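Local coordinates for protein AmbC (Sorangium cellulosum, PDB 5O16) that probably removes water from a beta-hydroxyacyl chain during polyketide assembly, as a dehydratase domain of the double-hotdog type, at residues L247-A252 with Q282-A287; L77-E82 with G137-A142; V160-W165 with L221-L226; H45-D50 with E198-R203. All coordinates share one frame; numbering follows the deposited sequence.

Contact 1: residues L247-A252 with Q282-A287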
loop_
_atom_site.group_PDB
_atom_site.type_symbol
_atom_site.label_atom_id
_atom_site.label_comp_id
_atom_site.label_asym_id
_atom_site.label_seq_id
_atom_site.Cartn_x
_atom_site.Cartn_y
_atom_site.Cartn_z
ATOM N N LEU A 247 -6.441 8.391 3.070
ATOM C CA LEU A 247 -5.298 9.271 2.909
ATOM C C LEU A 247 -5.700 10.668 3.339
ATOM O O LEU A 247 -6.708 11.203 2.871
ATOM C CB LEU A 247 -4.825 9.306 1.463
ATOM C CG LEU A 247 -3.511 8.613 1.201
ATOM C CD1 LEU A 247 -3.175 8.823 -0.257
ATOM C CD2 LEU A 247 -2.459 9.212 2.114
ATOM N N GLU A 248 -4.909 11.248 4.231
ATOM C CA GLU A 248 -5.150 12.584 4.733
ATOM C C GLU A 248 -4.223 13.612 4.110
ATOM O O GLU A 248 -4.653 14.730 3.813
ATOM C CB GLU A 248 -5.012 12.599 6.254
ATOM C CG GLU A 248 -5.896 13.654 6.887
ATOM C CD GLU A 248 -7.368 13.388 6.635
ATOM O OE1 GLU A 248 -7.804 12.229 6.821
ATOM O OE2 GLU A 248 -8.080 14.338 6.229
ATOM N N ALA A 249 -2.976 13.234 3.862
ATOM C CA ALA A 249 -1.993 14.127 3.276
ATOM C C ALA A 249 -1.219 13.343 2.237
ATOM O O ALA A 249 -0.736 12.241 2.519
ATOM C CB ALA A 249 -1.049 14.681 4.343
ATOM N N ARG A 250 -1.067 13.930 1.060
ATOM C CA ARG A 250 -0.464 13.240 -0.064
ATOM C C ARG A 250 0.989 13.661 -0.225
ATOM O O ARG A 250 1.390 14.755 0.188
ATOM C CB ARG A 250 -1.252 13.521 -1.350
ATOM C CG ARG A 250 -2.614 12.840 -1.376
ATOM C CD ARG A 250 -3.715 13.634 -2.065
ATOM N NE ARG A 250 -4.947 12.841 -2.109
ATOM C CZ ARG A 250 -5.846 12.791 -1.122
ATOM N NH1 ARG A 250 -5.659 13.493 -0.009
ATOM N NH2 ARG A 250 -6.932 12.034 -1.237
ATOM N N GLY A 251 1.777 12.764 -0.814
ATOM C CA GLY A 251 3.144 13.058 -1.192
ATOM C C GLY A 251 4.176 12.926 -0.096
ATOM O O GLY A 251 5.330 13.330 -0.307
ATOM N N ALA A 252 3.803 12.370 1.056
ATOM C CA ALA A 252 4.739 12.226 2.165
ATOM C C ALA A 252 5.940 11.381 1.755
ATOM O O ALA A 252 5.806 10.401 1.016
ATOM C CB ALA A 252 4.034 11.590 3.361
ATOM N N GLN A 282 1.485 15.407 12.358
ATOM C CA GLN A 282 0.161 15.525 11.762
ATOM C C GLN A 282 -0.206 14.286 10.948
ATOM O O GLN A 282 0.671 13.601 10.407
ATOM C CB GLN A 282 0.089 16.775 10.890
ATOM C CG GLN A 282 0.394 18.044 11.675
ATOM C CD GLN A 282 -0.604 18.269 12.802
ATOM O OE1 GLN A 282 -1.815 18.335 12.573
ATOM N NE2 GLN A 282 -0.098 18.365 14.032
ATOM N N PRO A 283 -1.503 13.984 10.842
ATOM C CA PRO A 283 -1.919 12.728 10.201
ATOM C C PRO A 283 -1.634 12.726 8.711
ATOM O O PRO A 283 -1.822 13.725 8.018
ATOM C CB PRO A 283 -3.430 12.683 10.458
ATOM C CG PRO A 283 -3.693 13.711 11.477
ATOM C CD PRO A 283 -2.660 14.767 11.292
ATOM N N VAL A 284 -1.216 11.574 8.209
ATOM C CA VAL A 284 -1.001 11.374 6.784
ATOM C C VAL A 284 -1.951 10.324 6.225
ATOM O O VAL A 284 -2.672 10.573 5.255
ATOM C CB VAL A 284 0.470 10.993 6.492
ATOM C CG1 VAL A 284 0.619 10.279 5.134
ATOM C CG2 VAL A 284 1.339 12.224 6.575
ATOM N N ALA A 285 -2.011 9.163 6.862
ATOM C CA ALA A 285 -2.789 8.064 6.327
ATOM C C ALA A 285 -3.199 7.137 7.466
ATOM O O ALA A 285 -2.590 7.124 8.543
ATOM C CB ALA A 285 -1.993 7.306 5.253
ATOM N N ARG A 286 -4.217 6.322 7.209
ATOM C CA ARG A 286 -4.568 5.294 8.175
ATOM C C ARG A 286 -5.156 4.116 7.422
ATOM O O ARG A 286 -5.849 4.294 6.412
ATOM C CB ARG A 286 -5.557 5.827 9.226
ATOM C CG ARG A 286 -6.383 4.764 9.934
ATOM C CD ARG A 286 -7.308 5.330 11.020
ATOM N NE ARG A 286 -7.693 4.325 12.015
ATOM C CZ ARG A 286 -8.725 3.489 11.892
ATOM N NH1 ARG A 286 -9.506 3.522 10.815
ATOM N NH2 ARG A 286 -8.977 2.611 12.846
ATOM N N ALA A 287 -4.819 2.917 7.899
ATOM C CA ALA A 287 -5.392 1.656 7.434
ATOM C C ALA A 287 -6.020 0.996 8.651
ATOM O O ALA A 287 -5.296 0.502 9.525
ATOM C CB ALA A 287 -4.327 0.744 6.807
#
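L247 pairs antiparallel with A285 at a non-hydrogen-bonded position, CA to CA 4.4 Å, where strand 236-247 runs out beside strand 283-295. V284 and A285 both lie opposite L276 on the other neighbouring strand, which makes a classic beta bulge in this hotdog domain. At the bulge V284 O faces the loop 247-252 and accepts two backbone bonds. One comes from E248 N at 2.6 Å and the other from A249 N at 3.0 Å. The A249 N-H lies in the carbonyl plane, on a lone pair, while the E248 N-H arrives tilted 28° from that plane. The loop therefore begins with two successive N-H groups on one oxygen.

L247 reaches the strand with one branch. Its CD2 lies alongside A285 CB, 3.7 Å away, and also beside V284 O. V284 covers the most surface. Its CG1 is anti to the backbone N (chi1 159°), which turns this methyl to A249 O and to A252 CB. The other methyl, CG2, meets A249 CB at 4.1 Å. The two alanines thus pack on separate branches of one valine. E248 lays its CB beside V284 O, but its carboxylate leads away toward A141.

The two arginines look elsewhere. R286 forms a salt bridge with E275. R250 turns away from the strand and forms a salt bridge with D73 of helix 61-74. L247 CB lies 4.2 Å above one face of the R250 guanidinium, offset toward its rim.

Contact 2: residues L77-E82 with G137-A142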
loop_
_atom_site.group_PDB
_atom_site.type_symbol
_atom_site.label_atom_id
_atom_site.label_comp_id
_atom_site.label_asym_id
_atom_site.label_seq_id
_atom_site.Cartn_x
_atom_site.Cartn_y
_atom_site.Cartn_z
ATOM N N LEU A 77 -15.046 9.141 -4.654
ATOM C CA LEU A 77 -15.194 8.448 -3.386
ATOM C C LEU A 77 -13.828 8.315 -2.745
ATOM O O LEU A 77 -13.094 7.371 -3.062
ATOM C CB LEU A 77 -15.812 7.064 -3.587
ATOM C CG LEU A 77 -17.312 6.907 -3.704
ATOM C CD1 LEU A 77 -17.624 5.429 -3.741
ATOM C CD2 LEU A 77 -17.948 7.564 -2.515
ATOM N N PRO A 78 -13.445 9.171 -1.817
ATOM C CA PRO A 78 -12.121 9.007 -1.223
ATOM C C PRO A 78 -12.166 7.875 -0.207
ATOM O O PRO A 78 -13.194 7.632 0.429
ATOM C CB PRO A 78 -11.841 10.366 -0.569
ATOM C CG PRO A 78 -13.151 11.084 -0.519
ATOM C CD PRO A 78 -14.204 10.267 -1.202
ATOM N N SER A 79 -11.047 7.154 -0.122
ATOM C CA SER A 79 -10.806 5.990 0.732
ATOM C C SER A 79 -11.229 4.636 0.159
ATOM O O SER A 79 -12.197 4.521 -0.604
ATOM C CB SER A 79 -11.482 6.171 2.086
ATOM O OG SER A 79 -11.893 4.913 2.549
ATOM N N VAL A 80 -10.527 3.596 0.601
ATOM C CA VAL A 80 -10.833 2.198 0.298
ATOM C C VAL A 80 -11.464 1.537 1.512
ATOM O O VAL A 80 -10.866 1.526 2.596
ATOM C CB VAL A 80 -9.580 1.433 -0.144
ATOM C CG1 VAL A 80 -9.965 0.090 -0.736
ATOM C CG2 VAL A 80 -8.811 2.262 -1.177
ATOM N N SER A 81 -12.686 1.012 1.344
ATOM C CA SER A 81 -13.327 0.302 2.446
ATOM C C SER A 81 -12.704 -1.078 2.630
ATOM O O SER A 81 -12.378 -1.463 3.758
ATOM C CB SER A 81 -14.826 0.158 2.200
ATOM O OG SER A 81 -15.542 1.226 2.778
ATOM N N GLU A 82 -12.490 -1.814 1.531
ATOM C CA GLU A 82 -11.915 -3.151 1.582
ATOM C C GLU A 82 -11.100 -3.404 0.319
ATOM O O GLU A 82 -11.399 -2.855 -0.746
ATOM C CB GLU A 82 -13.000 -4.240 1.746
ATOM C CG GLU A 82 -14.170 -3.891 2.710
ATOM C CD GLU A 82 -14.116 -4.655 4.032
ATOM O OE1 GLU A 82 -13.079 -5.306 4.292
ATOM O OE2 GLU A 82 -15.089 -4.581 4.819
ATOM N N GLY A 137 -15.221 3.432 -0.804
ATOM C CA GLY A 137 -16.323 4.041 -0.099
ATOM C C GLY A 137 -15.850 4.922 1.027
ATOM O O GLY A 137 -14.648 5.094 1.260
ATOM N N ALA A 138 -16.837 5.451 1.747
ATOM C CA ALA A 138 -16.553 6.298 2.891
ATOM C C ALA A 138 -16.010 5.454 4.036
ATOM O O ALA A 138 -16.611 4.449 4.425
ATOM C CB ALA A 138 -17.817 7.038 3.323
ATOM N N ALA A 139 -14.871 5.873 4.567
ATOM C CA ALA A 139 -14.142 5.241 5.651
ATOM C C ALA A 139 -13.764 6.324 6.643
ATOM O O ALA A 139 -13.786 7.515 6.311
ATOM C CB ALA A 139 -12.872 4.516 5.176
ATOM N N PRO A 140 -13.430 5.948 7.880
ATOM C CA PRO A 140 -12.861 6.933 8.805
ATOM C C PRO A 140 -11.497 7.400 8.320
ATOM O O PRO A 140 -10.561 6.609 8.162
ATOM C CB PRO A 140 -12.771 6.163 10.129
ATOM C CG PRO A 140 -12.714 4.739 9.730
ATOM C CD PRO A 140 -13.581 4.629 8.517
ATOM N N ALA A 141 -11.406 8.694 8.044
ATOM C CA ALA A 141 -10.157 9.324 7.635
ATOM C C ALA A 141 -9.551 9.910 8.905
ATOM O O ALA A 141 -10.016 10.937 9.407
ATOM C CB ALA A 141 -10.407 10.379 6.562
ATOM N N ALA A 142 -8.532 9.237 9.447
ATOM C CA ALA A 142 -7.958 9.623 10.734
ATOM C C ALA A 142 -7.476 11.067 10.741
ATOM O O ALA A 142 -6.430 11.385 10.166
ATOM C CB ALA A 142 -6.800 8.704 11.116
#
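S79 and G137 make the one firm polar link here. G137 N donates to S79 O at 3.2 Å, and the bond is nearly straight, with an N-H...O angle of 165°. A second bond, from S79 OG to G137 O, is doubtful, because the hydroxyl is modelled too close to A139. The carbonyl oxygens of P78 and G137 also lie near each other. Both are acceptors, so no bond joins them.

Van der Waals contacts are few. L77 has CG anti to its carbonyl carbon (chi1 -83°), and its CD1 branch reaches G137 CA at 4.1 Å. S79 sends its CB toward A139 CB, 3.8 Å away. From the same segment, S81 brings its polar OG to 4.1 Å from G137 CA, with no bond between them. A side chain on G137 would start close to that hydroxyl.

The backbone beyond carries the pairing onward. V80 bonds to V245, and S81 bonds to both V135 and D244. V80 turns away from 137-142 and packs on A68 and L69 of helix 61-74. Strand 80-85 therefore lies between strands 129-137 and 236-247. S81 and E82 both face V135, a classic beta bulge, at the seam where the two halves of a double hotdog join.

Contact 3: residues V160-W165 with L221-L226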
loop_
_atom_site.group_PDB
_atom_site.type_symbol
_atom_site.label_atom_id
_atom_site.label_comp_id
_atom_site.label_asym_id
_atom_site.label_seq_id
_atom_site.Cartn_x
_atom_site.Cartn_y
_atom_site.Cartn_z
ATOM N N VAL A 160 13.555 -1.853 18.929
ATOM C CA VAL A 160 13.414 -3.095 18.190
ATOM C C VAL A 160 14.524 -3.156 17.154
ATOM O O VAL A 160 14.849 -2.144 16.518
ATOM C CB VAL A 160 12.023 -3.157 17.534
ATOM C CG1 VAL A 160 11.917 -4.318 16.557
ATOM C CG2 VAL A 160 10.952 -3.225 18.604
ATOM N N ASP A 161 15.100 -4.341 16.980
ATOM C CA ASP A 161 16.250 -4.503 16.103
ATOM C C ASP A 161 15.756 -4.615 14.671
ATOM O O ASP A 161 15.273 -5.662 14.237
ATOM C CB ASP A 161 17.055 -5.729 16.502
ATOM C CG ASP A 161 18.430 -5.730 15.900
ATOM O OD1 ASP A 161 18.739 -4.786 15.142
ATOM O OD2 ASP A 161 19.200 -6.671 16.180
ATOM N N VAL A 162 15.873 -3.518 13.935
ATOM C CA VAL A 162 15.547 -3.546 12.522
ATOM C C VAL A 162 16.753 -4.033 11.723
ATOM O O VAL A 162 16.593 -4.702 10.696
ATOM C CB VAL A 162 15.057 -2.163 12.067
ATOM C CG1 VAL A 162 13.676 -1.914 12.616
ATOM C CG2 VAL A 162 16.006 -1.070 12.517
ATOM N N THR A 163 17.964 -3.713 12.203
ATOM C CA THR A 163 19.246 -3.888 11.517
ATOM C C THR A 163 19.579 -5.337 11.171
ATOM O O THR A 163 20.539 -5.578 10.431
ATOM C CB THR A 163 20.387 -3.319 12.373
ATOM O OG1 THR A 163 19.968 -2.111 13.004
ATOM C CG2 THR A 163 21.592 -2.980 11.509
ATOM N N ARG A 164 18.835 -6.306 11.674
ATOM C CA ARG A 164 19.240 -7.670 11.409
ATOM C C ARG A 164 18.698 -8.106 10.047
ATOM O O ARG A 164 17.822 -7.464 9.452
ATOM C CB ARG A 164 18.761 -8.599 12.541
ATOM C CG ARG A 164 18.254 -9.989 12.117
ATOM C CD ARG A 164 17.982 -10.957 13.274
ATOM N NE ARG A 164 16.812 -11.807 13.021
ATOM C CZ ARG A 164 16.666 -13.050 13.480
ATOM N NH1 ARG A 164 17.618 -13.605 14.218
ATOM N NH2 ARG A 164 15.568 -13.740 13.198
ATOM N N TRP A 165 19.278 -9.183 9.526
ATOM C CA TRP A 165 18.887 -9.752 8.245
ATOM C C TRP A 165 17.956 -10.925 8.526
ATOM O O TRP A 165 18.383 -11.950 9.067
ATOM C CB TRP A 165 20.120 -10.204 7.462
ATOM C CG TRP A 165 19.873 -10.767 6.072
ATOM C CD1 TRP A 165 19.977 -10.099 4.879
ATOM C CD2 TRP A 165 19.490 -12.107 5.742
ATOM N NE1 TRP A 165 19.697 -10.947 3.829
ATOM C CE2 TRP A 165 19.392 -12.183 4.333
ATOM C CE3 TRP A 165 19.220 -13.248 6.498
ATOM C CZ2 TRP A 165 19.034 -13.353 3.673
ATOM C CZ3 TRP A 165 18.867 -14.406 5.841
ATOM C CH2 TRP A 165 18.776 -14.452 4.443
ATOM N N LEU A 221 6.440 -4.085 11.267
ATOM C CA LEU A 221 5.722 -5.036 12.093
ATOM C C LEU A 221 6.321 -6.433 11.930
ATOM O O LEU A 221 6.485 -7.165 12.914
ATOM C CB LEU A 221 4.244 -5.019 11.732
ATOM C CG LEU A 221 3.442 -6.218 12.205
ATOM C CD1 LEU A 221 3.417 -6.172 13.736
ATOM C CD2 LEU A 221 2.049 -6.158 11.653
ATOM N N LEU A 222 6.705 -6.802 10.700
ATOM C CA LEU A 222 7.303 -8.119 10.472
ATOM C C LEU A 222 8.641 -8.277 11.188
ATOM O O LEU A 222 8.962 -9.379 11.645
ATOM C CB LEU A 222 7.447 -8.379 8.971
ATOM C CG LEU A 222 6.094 -8.356 8.255
ATOM C CD1 LEU A 222 6.203 -8.736 6.810
ATOM C CD2 LEU A 222 5.120 -9.265 8.946
ATOM N N ARG A 223 9.405 -7.196 11.367
ATOM C CA ARG A 223 10.671 -7.397 12.056
ATOM C C ARG A 223 10.474 -7.453 13.554
ATOM O O ARG A 223 11.375 -7.892 14.274
ATOM C CB ARG A 223 11.647 -6.248 11.781
ATOM C CG ARG A 223 12.028 -6.026 10.344
ATOM C CD ARG A 223 13.101 -4.953 10.205
ATOM N NE ARG A 223 13.179 -4.493 8.823
ATOM C CZ ARG A 223 13.918 -5.052 7.874
ATOM N NH1 ARG A 223 14.643 -6.135 8.132
ATOM N NH2 ARG A 223 13.895 -4.537 6.654
ATOM N N ALA A 224 9.295 -7.071 14.021
ATOM C CA ALA A 224 8.914 -7.182 15.417
ATOM C C ALA A 224 8.381 -8.566 15.725
ATOM O O ALA A 224 8.692 -9.132 16.779
ATOM C CB ALA A 224 7.874 -6.117 15.762
ATOM N N GLU A 225 7.627 -9.140 14.785
ATOM C CA GLU A 225 6.967 -10.411 15.009
ATOM C C GLU A 225 7.811 -11.557 14.472
ATOM O O GLU A 225 7.377 -12.708 14.501
ATOM C CB GLU A 225 5.596 -10.403 14.311
ATOM C CG GLU A 225 4.534 -9.446 14.909
ATOM C CD GLU A 225 4.040 -9.815 16.297
ATOM O OE1 GLU A 225 3.414 -10.886 16.444
ATOM O OE2 GLU A 225 4.271 -9.014 17.237
ATOM N N LEU A 226 9.054 -11.275 14.089
ATOM C CA LEU A 226 10.058 -12.296 13.842
ATOM C C LEU A 226 11.304 -11.986 14.665
ATOM O O LEU A 226 12.426 -12.023 14.148
ATOM C CB LEU A 226 10.386 -12.370 12.345
ATOM C CG LEU A 226 9.238 -12.618 11.350
ATOM C CD1 LEU A 226 9.744 -12.663 9.910
ATOM C CD2 LEU A 226 8.455 -13.899 11.667
#
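R223 and V162 cross side chains at about a right angle. The arginine leaves the last turn of helix 211-224 with CG anti to its carbonyl carbon (chi1 -60°). It then runs extended from CG to NE across the valine. Its CD lies 3.9 Å from V162 CB and equally far from V162 CG1, the valine branch nearest to it. The guanidinium goes further, past the backbone of 160-165. NH1 comes to 3.5 Å from V162 O and 3.7 Å from R164 O. Neither contact is a hydrogen bond, and both oxygens lie oblique to the guanidinium. NH1 finds its partner in D170, through a salt bridge at the end of helix 167-170.

Helix 211-224 is the long helix of the second hotdog half, and L221 packs inward on V259, V261 and F290. The loop 160-165 leaves the edge strand 158-160 and passes over the far end of this helix. A leucine in place of R223 would probably leave D170 without this charged mate and take the guanidinium away from V162 O.

V160 points toward the helix and sets CG1 beside A224 CB, a loose touch at 4.5 Å. A224 O is taken up by R185. R164, an exposed residue, bends at chi3, which brings NH2 near L226 O at 3.7 Å, too far for a bond.

Contact 4: residues H45-D50 with E198-R203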
loop_
_atom_site.group_PDB
_atom_site.type_symbol
_atom_site.label_atom_id
_atom_site.label_comp_id
_atom_site.label_asym_id
_atom_site.label_seq_id
_atom_site.Cartn_x
_atom_site.Cartn_y
_atom_site.Cartn_z
ATOM N N HIS A 45 9.778 3.712 -13.110
ATOM C CA HIS A 45 9.800 3.428 -11.689
ATOM C C HIS A 45 10.690 2.223 -11.433
ATOM O O HIS A 45 10.240 1.115 -11.128
ATOM C CB HIS A 45 8.376 3.251 -11.175
ATOM C CG HIS A 45 7.447 4.290 -11.710
ATOM N ND1 HIS A 45 7.490 5.596 -11.278
ATOM C CD2 HIS A 45 6.440 4.224 -12.615
ATOM C CE1 HIS A 45 6.579 6.302 -11.919
ATOM N NE2 HIS A 45 5.921 5.493 -12.731
ATOM N N ALA A 46 11.992 2.486 -11.532
ATOM C CA ALA A 46 12.974 1.433 -11.346
ATOM C C ALA A 46 12.921 0.875 -9.932
ATOM O O ALA A 46 13.211 -0.309 -9.720
ATOM C CB ALA A 46 14.363 1.961 -11.667
ATOM N N TRP A 47 12.534 1.709 -8.959
ATOM C CA TRP A 47 12.481 1.269 -7.572
ATOM C C TRP A 47 11.598 0.047 -7.399
ATOM O O TRP A 47 11.809 -0.733 -6.468
ATOM C CB TRP A 47 11.987 2.408 -6.678
ATOM C CG TRP A 47 10.630 2.934 -7.029
ATOM C CD1 TRP A 47 10.361 4.003 -7.818
ATOM C CD2 TRP A 47 9.362 2.437 -6.582
ATOM N NE1 TRP A 47 9.008 4.198 -7.919
ATOM C CE2 TRP A 47 8.368 3.256 -7.159
ATOM C CE3 TRP A 47 8.968 1.379 -5.755
ATOM C CZ2 TRP A 47 7.003 3.048 -6.941
ATOM C CZ3 TRP A 47 7.601 1.171 -5.541
ATOM C CH2 TRP A 47 6.639 2.000 -6.133
ATOM N N VAL A 48 10.624 -0.151 -8.290
ATOM C CA VAL A 48 9.716 -1.283 -8.151
ATOM C C VAL A 48 10.480 -2.598 -8.283
ATOM O O VAL A 48 10.123 -3.605 -7.659
ATOM C CB VAL A 48 8.596 -1.173 -9.201
ATOM C CG1 VAL A 48 7.750 -2.407 -9.182
ATOM C CG2 VAL A 48 7.762 0.044 -8.944
ATOM N N LEU A 49 11.585 -2.591 -9.029
ATOM C CA LEU A 49 12.399 -3.789 -9.179
ATOM C C LEU A 49 13.053 -4.234 -7.882
ATOM O O LEU A 49 13.521 -5.371 -7.802
ATOM C CB LEU A 49 13.491 -3.558 -10.218
ATOM C CG LEU A 49 12.965 -3.282 -11.616
ATOM C CD1 LEU A 49 14.032 -2.672 -12.498
ATOM C CD2 LEU A 49 12.431 -4.583 -12.197
ATOM N N ASP A 50 13.130 -3.368 -6.879
ATOM C CA ASP A 50 13.732 -3.788 -5.624
ATOM C C ASP A 50 12.823 -4.745 -4.852
ATOM O O ASP A 50 13.304 -5.453 -3.961
ATOM C CB ASP A 50 14.078 -2.560 -4.775
ATOM C CG ASP A 50 15.056 -1.631 -5.472
ATOM O OD1 ASP A 50 15.224 -1.767 -6.700
ATOM O OD2 ASP A 50 15.690 -0.789 -4.796
ATOM N N GLU A 198 17.313 8.015 -0.700
ATOM C CA GLU A 198 17.395 9.311 -1.354
ATOM C C GLU A 198 16.997 9.268 -2.824
ATOM O O GLU A 198 16.359 10.216 -3.300
ATOM C CB GLU A 198 18.824 9.841 -1.187
ATOM C CG GLU A 198 19.892 9.188 -2.077
ATOM C CD GLU A 198 19.805 7.663 -2.195
ATOM O OE1 GLU A 198 19.172 6.997 -1.332
ATOM O OE2 GLU A 198 20.349 7.135 -3.187
ATOM N N GLY A 199 17.249 8.156 -3.519
ATOM C CA GLY A 199 16.894 8.093 -4.925
ATOM C C GLY A 199 15.398 7.992 -5.164
ATOM O O GLY A 199 14.843 8.739 -5.975
ATOM N N VAL A 200 14.703 7.157 -4.385
ATOM C CA VAL A 200 13.285 6.965 -4.641
ATOM C C VAL A 200 12.475 8.120 -4.067
ATOM O O VAL A 200 11.393 8.430 -4.583
ATOM C CB VAL A 200 12.860 5.590 -4.098
ATOM C CG1 VAL A 200 13.385 5.399 -2.693
ATOM C CG2 VAL A 200 11.360 5.423 -4.140
ATOM N N SER A 201 12.998 8.777 -3.029
ATOM C CA SER A 201 12.343 9.916 -2.396
ATOM C C SER A 201 11.941 10.981 -3.401
ATOM O O SER A 201 11.034 11.774 -3.111
ATOM C CB SER A 201 13.228 10.520 -1.322
ATOM O OG SER A 201 13.076 9.798 -0.112
ATOM N N GLU A 202 12.616 11.029 -4.559
ATOM C CA GLU A 202 12.348 12.058 -5.553
ATOM C C GLU A 202 10.875 12.097 -5.906
ATOM O O GLU A 202 10.184 13.084 -5.633
ATOM C CB GLU A 202 13.115 11.747 -6.838
ATOM C CG GLU A 202 14.505 12.262 -7.054
ATOM C CD GLU A 202 14.714 12.570 -8.532
ATOM O OE1 GLU A 202 14.050 13.500 -9.040
ATOM O OE2 GLU A 202 15.487 11.846 -9.199
ATOM N N ARG A 203 10.368 10.994 -6.445
ATOM C CA ARG A 203 9.001 10.904 -6.922
ATOM C C ARG A 203 8.016 10.553 -5.821
ATOM O O ARG A 203 6.864 10.231 -6.126
ATOM C CB ARG A 203 8.886 9.896 -8.086
ATOM C CG ARG A 203 9.236 8.417 -7.804
ATOM C CD ARG A 203 10.715 8.130 -8.100
ATOM N NE ARG A 203 10.957 6.891 -8.850
ATOM C CZ ARG A 203 12.171 6.387 -9.086
ATOM N NH1 ARG A 203 13.235 6.990 -8.588
ATOM N NH2 ARG A 203 12.331 5.263 -9.774
#
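W47 is the tight part of this contact, touched by V200 over one ring face and by R203 at the edge. V200 CG2 stands 4.2 Å from the centroid of the five-membered ring and 24° off its normal, a CH-pi contact. V200 puts this methyl anti to the backbone N. R203 bends at chi2 and chi3, which brings CZ into the plane of the indole at its CD1 edge. The ring and guanidinium planes are 70° apart, so W47 CD1 lies over the guanidinium face, 3.3 Å from CZ.

The other side is looser. The guanidinium turns its edge to H45 CA and A46 N, but A46 N and R203 NH2 are both donors and do not bond. The exposed A46 side chain adds only a distant touch, CB 4.3 Å from R203 NH2. H45 ND1 stays 4.4 Å from R203 NE.

Cutting R203 back to an alanine is likely to take the guanidinium from the W47 edge and leave V200 as the main link.

The family's HxxxGxxxxP motif directly follows D50. Segment 45-50 links strand 34-41 to strand 52-53. Segment 198-203 leads from strand 189-195 to helix 211-224. H210, just before that helix, meets W47 and V200.

Contact 4 opens first along the chain and directly joins the two hotdog halves. Contact 2 falls wholly between its segments. Contact 3 crosses contact 4, their segments alternating, and contact 1 comes last. Contacts 1 and 2 have centres about 12 Å apart and touch: E248 packs on A141, and R286 on P140 and A142. Contact 1 lies at the end of strand 236-247, and contact 2 involves strand 80-85, which pairs with it where the halves meet. Contact 4 lies on the opposite side of the chain's centre from contact 2, about 27 Å away between centres. Contact 3 stands at the outer end of helix 211-224, its centre about 23 Å from that of contact 4.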